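Local structure of uricase (4R8X) at the interface of chains A and B. The protein catalyses the oxidation of urate by molecular oxygen, the first of three steps that degrade urate to (S)-allantoin in purine metabolism. Residues are numbered along the deposited sequence; one frame, centred on the assembly and turned at random. Chains: chain A/B, Uricase.

Contact 1: the interface of chains A and B. Residues chain A 119, 137-141; chain B 119, 137, 139-141.
A:Asn141 and B:Asn141 meet near the two-fold axis of a symmetric polar interface that couples two subunits of the uricase tetramer through reciprocal loop-to-loop bonds. Each asparagine reaches into the opposite chain and uses both ends of its amide. The carbonyl end takes a backbone N-H: A:Arg140 N donates to B:Asn141 OD1 at 2.8 Å, and B:Arg140 N donates to A:Asn141 OD1 at 2.7 Å. Both bonds lie in the carbonyl plane and are almost straight, 175° at the hydrogen. In A:Asn141, CG is anti to its own carbonyl carbon and beside the backbone N (chi1 -64°), which turns the amide out toward chain B.

The amide nitrogen has a different environment. A:Asn141 ND2 sits above the centre of the B:Arg137 guanidinium, 3.3 Å from its CZ, with the two planes inclined by 44°; the twin contact matches it. The two nitrogens, A:Asn141 ND2 and B:Asn141 ND2, approach to 3.1 Å, but the N-H directions rule out a bond between them. Water 1 links both and also touches A:Asp119 OD2 and A:Ser139 OG.

A second shell sets the position of each guanidinium. A:Arg137 bends at chi3 and grips A:Asp119 side-on, NE lying 2.9 Å and NH2 2.8 Å from the same carboxylate oxygen, OD2. NE meets the anti lone pair of OD2, whereas NH2 approaches the same oxygen from above the carboxylate plane. This salt bridge would offset some of the arginine charge facing the ND2 pair. The A:Arg140 guanidinium presents one face to B:Asn141 OD1, while its NH1 bonds A:Lys138 O at 2.8 Å. A:Asn141 N in turn donates to A:Ser139 OG at 3.0 Å, bracing the loop internally.

In the fold, A:Ser139, A:Arg140 and A:Asn141 lie in the loop between strands 135-138 and 143-153, with A:Arg137 on the first of these strands and A:Asp119 on strand 118-125; chain B repeats this.

Contact 2: the interface of chains A and B. Residues chain A 29-30, 233-234, 237, 322; chain B 121, 123-124, 129.
The imidazole ring of A:His237 carries B:Val123 CG2 over the centre of one face, a CH-pi contact with the methyl carbon 3.9 Å from the ring centroid. The two side chains cross at about a right angle. CG of A:His237 is anti to its backbone N (chi1 171°), which turns the ring so that one face meets the valine methyl. B:Val123 is branched to suit two neighbours: CG2 faces the ring, while CG1 turns toward the helix backbone and lies 3.7 Å from A:Ala233 O.

One residue along the strand, the contact becomes polar. B:Gly124 N donates to the A:Ser234 hydroxyl oxygen, OG, at 2.9 Å with 161° at the hydrogen, so a helix side chain receives a strand N-H. OG stands beside its own backbone N (chi1 -64°) and faces the strand. A:Ser234 OG also makes a weak bond of 3.4 Å to A:Glu30 O, which may orient the hydroxyl toward that loop. The lack of a side chain on B:Gly124 is consistent with the close packing of its backbone against A:Pro29, A:Glu30 and the C-terminal residue, A:Leu322.

Further contacts extend the patch in both directions. At one end, A:Ala233 CB meets the tip of B:Ile121, CD1, at 3.6 Å. At the other, B:Val129 CG2 comes 3.8 Å from A:Pro29 O. This is a small, mainly apolar seam of the subunit interface, in which strand 118-125 of chain B is laid against a helix, the 29-30 loop and the chain terminus of chain A. The C-terminal residue contributes a light touch: its methyl carbon A:Leu322 CD1 lies 3.4 Å from B:Gly124 O.

Contact 1: the interface of chains A and B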
# COMPACT_ATOMS: atom_id res chain seq x y z
N ASP A 119 -15.70 14.19 -3.31
CA ASP A 119 -15.67 15.64 -3.47
C ASP A 119 -16.65 16.11 -4.53
O ASP A 119 -16.84 15.45 -5.58
CB ASP A 119 -14.30 16.11 -3.96
CG ASP A 119 -13.20 15.92 -2.95
OD1 ASP A 119 -13.46 16.01 -1.73
OD2 ASP A 119 -12.06 15.70 -3.39
N ARG A 137 -15.91 13.28 -7.43
CA ARG A 137 -14.59 12.67 -7.38
C ARG A 137 -14.44 11.83 -6.12
O ARG A 137 -14.74 12.31 -5.02
CB ARG A 137 -13.51 13.75 -7.44
CG ARG A 137 -12.12 13.25 -7.03
CD ARG A 137 -11.05 14.35 -7.13
NE ARG A 137 -11.15 15.39 -6.10
CZ ARG A 137 -10.30 16.40 -6.01
NH1 ARG A 137 -9.30 16.51 -6.89
NH2 ARG A 137 -10.42 17.30 -5.06
N LYS A 138 -14.01 10.58 -6.26
CA LYS A 138 -13.63 9.80 -5.08
C LYS A 138 -12.41 10.43 -4.44
O LYS A 138 -11.35 10.51 -5.05
CB LYS A 138 -13.30 8.36 -5.46
CG LYS A 138 -12.85 7.55 -4.27
CD LYS A 138 -14.03 7.27 -3.37
CE LYS A 138 -13.60 6.58 -2.06
NZ LYS A 138 -12.87 7.43 -1.08
N SER A 139 -12.55 10.88 -3.20
CA SER A 139 -11.42 11.51 -2.55
C SER A 139 -10.59 10.52 -1.75
O SER A 139 -11.12 9.76 -0.94
CB SER A 139 -11.88 12.62 -1.62
OG SER A 139 -10.76 13.13 -0.91
N ARG A 140 -9.28 10.57 -1.96
CA ARG A 140 -8.33 9.79 -1.19
C ARG A 140 -7.66 10.64 -0.11
O ARG A 140 -6.64 10.26 0.46
CB ARG A 140 -7.27 9.15 -2.09
CG ARG A 140 -7.78 7.88 -2.76
CD ARG A 140 -8.52 8.22 -4.02
NE ARG A 140 -7.57 8.48 -5.08
CZ ARG A 140 -7.81 9.21 -6.17
NH1 ARG A 140 -8.97 9.80 -6.36
NH2 ARG A 140 -6.85 9.36 -7.06
N ASN A 141 -8.25 11.80 0.16
CA ASN A 141 -7.73 12.68 1.22
C ASN A 141 -8.39 12.40 2.57
O ASN A 141 -8.72 11.24 2.87
CB ASN A 141 -7.82 14.15 0.77
CG ASN A 141 -6.92 14.42 -0.44
OD1 ASN A 141 -5.86 13.81 -0.56
ND2 ASN A 141 -7.34 15.32 -1.32
N ASP B 119 -3.09 20.79 -2.90
CA ASP B 119 -4.29 21.60 -3.09
C ASP B 119 -4.20 22.91 -2.32
O ASP B 119 -3.69 22.95 -1.20
CB ASP B 119 -5.52 20.88 -2.52
CG ASP B 119 -5.90 19.64 -3.28
OD1 ASP B 119 -5.70 19.58 -4.51
OD2 ASP B 119 -6.44 18.73 -2.63
N ARG B 137 -2.77 21.54 1.29
CA ARG B 137 -3.06 20.13 1.55
C ARG B 137 -2.28 19.24 0.60
O ARG B 137 -2.32 19.46 -0.60
CB ARG B 137 -4.55 19.85 1.35
CG ARG B 137 -4.90 18.36 1.37
CD ARG B 137 -6.40 18.10 1.35
NE ARG B 137 -7.05 18.45 0.09
CZ ARG B 137 -8.34 18.21 -0.15
NH1 ARG B 137 -9.09 17.66 0.80
NH2 ARG B 137 -8.88 18.54 -1.31
N SER B 139 -2.27 16.44 -1.67
CA SER B 139 -3.36 15.69 -2.26
C SER B 139 -2.96 14.28 -2.66
O SER B 139 -1.92 14.08 -3.29
CB SER B 139 -3.94 16.42 -3.47
OG SER B 139 -4.96 15.62 -4.03
N ARG B 140 -3.79 13.32 -2.30
CA ARG B 140 -3.60 11.95 -2.77
C ARG B 140 -4.57 11.59 -3.90
O ARG B 140 -4.75 10.42 -4.21
CB ARG B 140 -3.72 10.94 -1.62
CG ARG B 140 -2.50 10.93 -0.71
CD ARG B 140 -2.56 12.03 0.36
NE ARG B 140 -3.51 11.68 1.40
CZ ARG B 140 -4.11 12.54 2.23
NH1 ARG B 140 -3.88 13.83 2.15
NH2 ARG B 140 -4.96 12.09 3.14
N ASN B 141 -5.13 12.62 -4.53
CA ASN B 141 -6.00 12.44 -5.68
C ASN B 141 -5.20 12.46 -6.99
O ASN B 141 -4.04 12.04 -7.02
CB ASN B 141 -7.16 13.45 -5.65
CG ASN B 141 -8.06 13.25 -4.45
OD1 ASN B 141 -8.22 12.13 -3.98
ND2 ASN B 141 -8.66 14.34 -3.95
O HOH W 1 -10.08 15.69 -1.87

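Contact 2: the interface of chains A and B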
# COMPACT_ATOMS: atom_id res chain seq x y z
N PRO A 29 -16.42 31.19 12.24
CA PRO A 29 -15.52 32.02 11.43
C PRO A 29 -14.51 31.23 10.61
O PRO A 29 -14.03 31.72 9.58
CB PRO A 29 -14.77 32.84 12.47
CG PRO A 29 -15.64 32.85 13.66
CD PRO A 29 -16.40 31.56 13.66
N GLU A 30 -14.16 30.04 11.07
CA GLU A 30 -13.10 29.26 10.43
C GLU A 30 -13.55 28.50 9.19
O GLU A 30 -12.72 27.89 8.52
CB GLU A 30 -12.48 28.28 11.42
CG GLU A 30 -11.62 28.92 12.52
CD GLU A 30 -12.43 29.58 13.63
OE1 GLU A 30 -11.82 30.36 14.39
OE2 GLU A 30 -13.65 29.32 13.75
N ALA A 233 -7.01 23.69 9.86
CA ALA A 233 -6.27 24.36 8.80
C ALA A 233 -6.11 25.86 9.10
O ALA A 233 -5.04 26.42 8.87
CB ALA A 233 -6.97 24.16 7.47
N SER A 234 -7.17 26.49 9.60
CA SER A 234 -7.14 27.92 9.92
C SER A 234 -6.14 28.24 11.03
O SER A 234 -5.38 29.21 10.94
CB SER A 234 -8.54 28.40 10.32
OG SER A 234 -9.45 28.29 9.25
N HIS A 237 -2.60 27.82 9.73
CA HIS A 237 -2.29 29.02 8.95
C HIS A 237 -1.89 30.21 9.81
O HIS A 237 -0.89 30.87 9.55
CB HIS A 237 -3.51 29.37 8.09
CG HIS A 237 -3.43 30.69 7.39
ND1 HIS A 237 -3.00 30.82 6.09
CD2 HIS A 237 -3.75 31.94 7.81
CE1 HIS A 237 -3.04 32.09 5.73
NE2 HIS A 237 -3.49 32.79 6.76
N LEU A 322 -10.61 33.93 16.09
CA LEU A 322 -11.30 34.87 15.21
C LEU A 322 -12.55 35.42 15.87
O LEU A 322 -13.22 34.73 16.64
CB LEU A 322 -11.66 34.19 13.89
CG LEU A 322 -10.52 33.72 12.99
CD1 LEU A 322 -11.07 32.94 11.78
CD2 LEU A 322 -9.68 34.90 12.54
OXT LEU A 322 -12.93 36.58 15.64
N ILE B 121 -6.13 25.55 -0.09
CA ILE B 121 -7.19 25.33 0.89
C ILE B 121 -7.77 26.64 1.41
O ILE B 121 -7.13 27.70 1.34
CB ILE B 121 -6.71 24.49 2.09
CG1 ILE B 121 -5.60 25.24 2.83
CG2 ILE B 121 -6.24 23.11 1.64
CD1 ILE B 121 -5.43 24.80 4.27
N VAL B 123 -9.09 29.00 4.46
CA VAL B 123 -8.89 29.26 5.88
C VAL B 123 -9.67 30.50 6.30
O VAL B 123 -9.81 31.46 5.52
CB VAL B 123 -7.40 29.45 6.22
CG1 VAL B 123 -6.64 28.14 6.02
CG2 VAL B 123 -6.80 30.57 5.36
N GLY B 124 -10.20 30.47 7.52
CA GLY B 124 -10.87 31.62 8.08
C GLY B 124 -9.84 32.62 8.57
O GLY B 124 -8.87 32.24 9.23
N VAL B 129 -13.28 34.04 4.97
CA VAL B 129 -12.71 32.77 4.53
C VAL B 129 -12.04 32.95 3.16
O VAL B 129 -12.68 33.36 2.19
CB VAL B 129 -13.76 31.65 4.46
CG1 VAL B 129 -13.15 30.37 3.89
CG2 VAL B 129 -14.36 31.40 5.85

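The centres of the C-alpha atoms of contact 1 and contact 2 are about 19 Å apart, and strand 118-125 of chain B connects them: its start, at B:Asp119, belongs to contact 1, while B:Ile121, B:Val123 and B:Gly124 run on into contact 2. On chain A the two patches draw on separate elements, strands 118-125 and 135-138 with the 139-141 loop in one and helix 225-238, loop residues 29-30 and the C-terminus in the other. By two-fold symmetry contact 2 recurs with the chains exchanged, flanking contact 1 near the axis. Polar pairing and helix packing may thus act together in holding this pair of subunits within the tetramer.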